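Local coordinates for putative uncharacterized protein (Ustilago maydis, PDB 4GNX) that binds single-stranded DNA as a subunit of replication protein A, through a series of OB-fold domains, one of which carries a zinc ion, at residues C[44-48]-C[49-53]; C[389-392]-C[393-396]. One frame throughout, in Å; residues are numbered along the deposited sequence.

Contact 1 of 2, residues C[44-48]-C[49-53]; sequences NLLDD and SGEIK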
loop_
_atom_site.group_PDB
_atom_site.type_symbol
_atom_site.label_atom_id
_atom_site.label_comp_id
_atom_site.label_asym_id
_atom_site.label_seq_id
_atom_site.Cartn_x
_atom_site.Cartn_y
_atom_site.Cartn_z
ATOM N N ASN C 44 20.143 -4.639 16.359
ATOM C CA ASN C 44 19.219 -3.748 17.030
ATOM C C ASN C 44 19.544 -3.739 18.508
ATOM O O ASN C 44 19.948 -4.767 19.070
ATOM C CB ASN C 44 17.755 -4.122 16.758
ATOM C CG ASN C 44 17.258 -3.638 15.395
ATOM O OD1 ASN C 44 18.021 -3.120 14.578
ATOM N ND2 ASN C 44 15.964 -3.813 15.140
ATOM N N LEU C 45 19.387 -2.574 19.133
ATOM C CA LEU C 45 19.792 -2.365 20.528
ATOM C C LEU C 45 18.681 -1.741 21.361
ATOM O O LEU C 45 17.941 -0.882 20.877
ATOM C CB LEU C 45 21.019 -1.461 20.583
ATOM C CG LEU C 45 22.236 -1.938 19.813
ATOM C CD1 LEU C 45 23.192 -0.786 19.659
ATOM C CD2 LEU C 45 22.890 -3.077 20.568
ATOM N N LEU C 46 18.608 -2.157 22.620
ATOM C CA LEU C 46 17.535 -1.765 23.518
ATOM C C LEU C 46 18.038 -1.374 24.909
ATOM O O LEU C 46 18.921 -2.032 25.470
ATOM C CB LEU C 46 16.557 -2.932 23.669
ATOM C CG LEU C 46 15.552 -2.844 24.824
ATOM C CD1 LEU C 46 14.363 -1.966 24.431
ATOM C CD2 LEU C 46 15.116 -4.236 25.261
ATOM N N ASP C 47 17.461 -0.308 25.460
ATOM C CA ASP C 47 17.595 -0.015 26.882
ATOM C C ASP C 47 16.314 0.613 27.455
ATOM O O ASP C 47 15.283 0.670 26.770
ATOM C CB ASP C 47 18.863 0.820 27.184
ATOM C CG ASP C 47 18.789 2.265 26.670
ATOM O OD1 ASP C 47 17.699 2.761 26.323
ATOM O OD2 ASP C 47 19.846 2.923 26.626
ATOM N N ASP C 48 16.393 1.063 28.710
ATOM C CA ASP C 48 15.307 1.772 29.405
ATOM C C ASP C 48 14.708 2.893 28.575
ATOM O O ASP C 48 13.498 3.100 28.598
ATOM C CB ASP C 48 15.812 2.392 30.706
ATOM C CG ASP C 48 17.027 1.674 31.272
ATOM O OD1 ASP C 48 17.840 1.126 30.479
ATOM O OD2 ASP C 48 17.176 1.674 32.519
ATOM N N SER C 49 15.558 3.619 27.853
ATOM C CA SER C 49 15.108 4.795 27.130
ATOM C C SER C 49 14.525 4.466 25.766
ATOM O O SER C 49 13.675 5.205 25.272
ATOM C CB SER C 49 16.222 5.840 27.018
ATOM O OG SER C 49 17.345 5.328 26.330
ATOM N N GLY C 50 14.962 3.364 25.165
ATOM C CA GLY C 50 14.452 2.993 23.860
ATOM C C GLY C 50 15.363 2.132 23.022
ATOM O O GLY C 50 16.269 1.473 23.539
ATOM N N GLU C 51 15.110 2.142 21.720
ATOM C CA GLU C 51 15.794 1.266 20.789
ATOM C C GLU C 51 16.608 2.040 19.754
ATOM O O GLU C 51 16.284 3.185 19.423
ATOM C CB GLU C 51 14.790 0.347 20.098
ATOM C CG GLU C 51 14.145 -0.668 21.034
ATOM C CD GLU C 51 13.009 -1.464 20.391
ATOM O OE1 GLU C 51 11.856 -0.959 20.381
ATOM O OE2 GLU C 51 13.262 -2.602 19.913
ATOM N N ILE C 52 17.675 1.423 19.251
ATOM C CA ILE C 52 18.402 2.005 18.136
ATOM C C ILE C 52 19.058 0.917 17.304
ATOM O O ILE C 52 19.454 -0.128 17.836
ATOM C CB ILE C 52 19.445 3.065 18.588
ATOM C CG1 ILE C 52 20.038 3.790 17.376
ATOM C CG2 ILE C 52 20.553 2.432 19.422
ATOM C CD1 ILE C 52 20.353 5.253 17.590
ATOM N N LYS C 53 19.154 1.191 16.002
ATOM C CA LYS C 53 19.884 0.353 15.071
ATOM C C LYS C 53 21.350 0.760 14.956
ATOM O O LYS C 53 21.683 1.949 14.837
ATOM C CB LYS C 53 19.254 0.448 13.698
ATOM C CG LYS C 53 19.808 -0.559 12.724
ATOM C CD LYS C 53 19.175 -0.417 11.353
ATOM C CE LYS C 53 19.855 -1.360 10.376
ATOM N NZ LYS C 53 19.070 -1.551 9.133
#
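Leu45 and Ile52 form an antiparallel hydrogen-bonded pair, each N bonded to the other's O (Leu45 N to Ile52 O and Ile52 N to Leu45 O, both 2.8 Å), where the axes of the short strands 44-46 and 51-53 run antiparallel (158°) and approach to 4.6 Å. Their side chains share one face of the sheet, Leu45 CB lying 4.1 Å from Ile52 CG2. On the other face, Leu46 CD1 rests on Glu51 CG at 3.6 Å, and Asn44 OD1 lies beside the aliphatic start of Lys53. That lysine is fully extended, carrying NZ to the carbonyl O of Phe88, and it packs on a thymine base of the bound DNA. Beyond Leu46, Asp47 N bonds to Gly50 O (2.9 Å, 166° at the hydrogen). Asp47 CG stands between its backbone N and carbonyl carbon (chi1 70°), which brings the carboxylate over the turn, and OD1 gathers three donors: Ser49 OG at 2.6 Å on the syn side, Gly50 N almost end-on, and Ser49 N from above the carboxylate plane. OD2 accepts from Ile6 N. The Ser49 N to Asp47 OD1 bond makes an Asx turn at the tip of this tight beta hairpin, which joins the second and third strands of an OB-fold barrel.

Contact 2 of 2, residues C[389-392]-C[393-396]; sequences SAAL and HRAA
His393 N and Arg394 N donate to Ser389 O and Ala390 O, both at 2.7 Å, the regular i to i+4 bonds of an alpha helix in the C-terminal OB domain. Toward the end of the helix the pattern slackens. Leu392 O is approached by two donors, Ala395 N at 3.1 Å and Ala396 N at 3.4 Å, both bonds weak, and the first is an i to i+3 bond of the 3-10 kind. Polar side chains find partners nearby: Ser389 OG bonds weakly to Ser386 O one turn earlier. His393, with CG anti to its own N (chi1 178°), carries its ring away from the preceding turn; there it stacks on His110 of a neighbouring subunit, gives a weak bond from NE2 to Gly109 O of that chain, and packs on a DNA phosphate. Leu392 instead meets Gln303 and Leu306 of strand 290-310, while Ala395 packs on Ile301 of the same strand. Arg394 bends at chi3 (-61°) and folds back along the helix, laying its guanidinium over the preceding turn. Arg394 NH2 comes to 3.6 Å from Ala390 CB, Arg394 NH1 nears Ala391 CA, and Ala390 O sits 3.9 Å from Arg394 CZ, over one face of the guanidinium.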
loop_
_atom_site.group_PDB
_atom_site.type_symbol
_atom_site.label_atom_id
_atom_site.label_comp_id
_atom_site.label_asym_id
_atom_site.label_seq_id
_atom_site.Cartn_x
_atom_site.Cartn_y
_atom_site.Cartn_z
ATOM N N SER C 389 -22.420 3.280 -24.825
ATOM C CA SER C 389 -21.021 3.670 -24.666
ATOM C C SER C 389 -20.796 4.581 -23.441
ATOM O O SER C 389 -19.723 4.576 -22.857
ATOM C CB SER C 389 -20.449 4.265 -25.953
ATOM O OG SER C 389 -20.915 5.580 -26.145
ATOM N N ALA C 390 -21.823 5.335 -23.049
ATOM C CA ALA C 390 -21.816 6.072 -21.778
ATOM C C ALA C 390 -21.603 5.129 -20.601
ATOM O O ALA C 390 -20.782 5.402 -19.741
ATOM C CB ALA C 390 -23.102 6.864 -21.587
ATOM N N ALA C 391 -22.332 4.016 -20.570
ATOM C CA ALA C 391 -22.166 3.007 -19.518
ATOM C C ALA C 391 -20.722 2.508 -19.403
ATOM O O ALA C 391 -20.211 2.340 -18.297
ATOM C CB ALA C 391 -23.114 1.850 -19.748
ATOM N N LEU C 392 -20.076 2.284 -20.549
ATOM C CA LEU C 392 -18.704 1.807 -20.606
ATOM C C LEU C 392 -17.726 2.917 -20.302
ATOM O O LEU C 392 -16.742 2.699 -19.601
ATOM C CB LEU C 392 -18.390 1.262 -21.992
ATOM C CG LEU C 392 -19.212 0.073 -22.449
ATOM C CD1 LEU C 392 -18.817 -0.307 -23.864
ATOM C CD2 LEU C 392 -19.002 -1.081 -21.491
ATOM N N HIS C 393 -17.996 4.097 -20.864
ATOM C CA HIS C 393 -17.200 5.289 -20.630
ATOM C C HIS C 393 -17.242 5.646 -19.165
ATOM O O HIS C 393 -16.244 6.106 -18.614
ATOM C CB HIS C 393 -17.659 6.444 -21.532
ATOM C CG HIS C 393 -16.910 7.736 -21.297
ATOM N ND1 HIS C 393 -17.370 8.705 -20.476
ATOM C CD2 HIS C 393 -15.680 8.195 -21.795
ATOM C CE1 HIS C 393 -16.486 9.737 -20.448
ATOM N NE2 HIS C 393 -15.453 9.423 -21.256
ATOM N N ARG C 394 -18.381 5.386 -18.522
ATOM C CA ARG C 394 -18.604 5.671 -17.097
ATOM C C ARG C 394 -17.912 4.648 -16.225
ATOM O O ARG C 394 -17.628 4.915 -15.061
ATOM C CB ARG C 394 -20.103 5.641 -16.788
ATOM C CG ARG C 394 -20.546 6.253 -15.467
ATOM C CD ARG C 394 -22.065 6.187 -15.295
ATOM N NE ARG C 394 -22.790 6.917 -16.344
ATOM C CZ ARG C 394 -23.628 6.369 -17.230
ATOM N NH1 ARG C 394 -23.885 5.063 -17.216
ATOM N NH2 ARG C 394 -24.222 7.134 -18.140
ATOM N N ALA C 395 -17.637 3.476 -16.786
ATOM C CA ALA C 395 -17.055 2.376 -16.032
ATOM C C ALA C 395 -15.559 2.549 -15.871
ATOM O O ALA C 395 -14.942 2.005 -14.948
ATOM C CB ALA C 395 -17.349 1.071 -16.728
ATOM N N ALA C 396 -14.958 3.300 -16.782
ATOM C CA ALA C 396 -13.538 3.571 -16.687
ATOM C C ALA C 396 -13.341 4.710 -15.682
ATOM O O ALA C 396 -14.329 5.224 -15.122
ATOM C CB ALA C 396 -12.983 3.932 -18.053
#

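In the fold
From the N terminus, the chain first reaches contact 1, where a hairpin closes between strands 39-46 and 51-57 within the first OB domain. The middle OB domain follows, and the chain then enters the C-terminal one, where contact 2 spans two turns at the end of helix 385-395, just before strand 398-411. The two are in series, neither nested nor crossed, and lie on opposite sides of the chain's centre with nearest atoms about 41 Å apart. Contact 1 ties neighbouring strands of one sheet; contact 2 belongs to a helix packed against strand 290-310 and meeting another subunit. The nearest atom of each lies about 4 Å from the bound DNA, so both domains reach the nucleic acid.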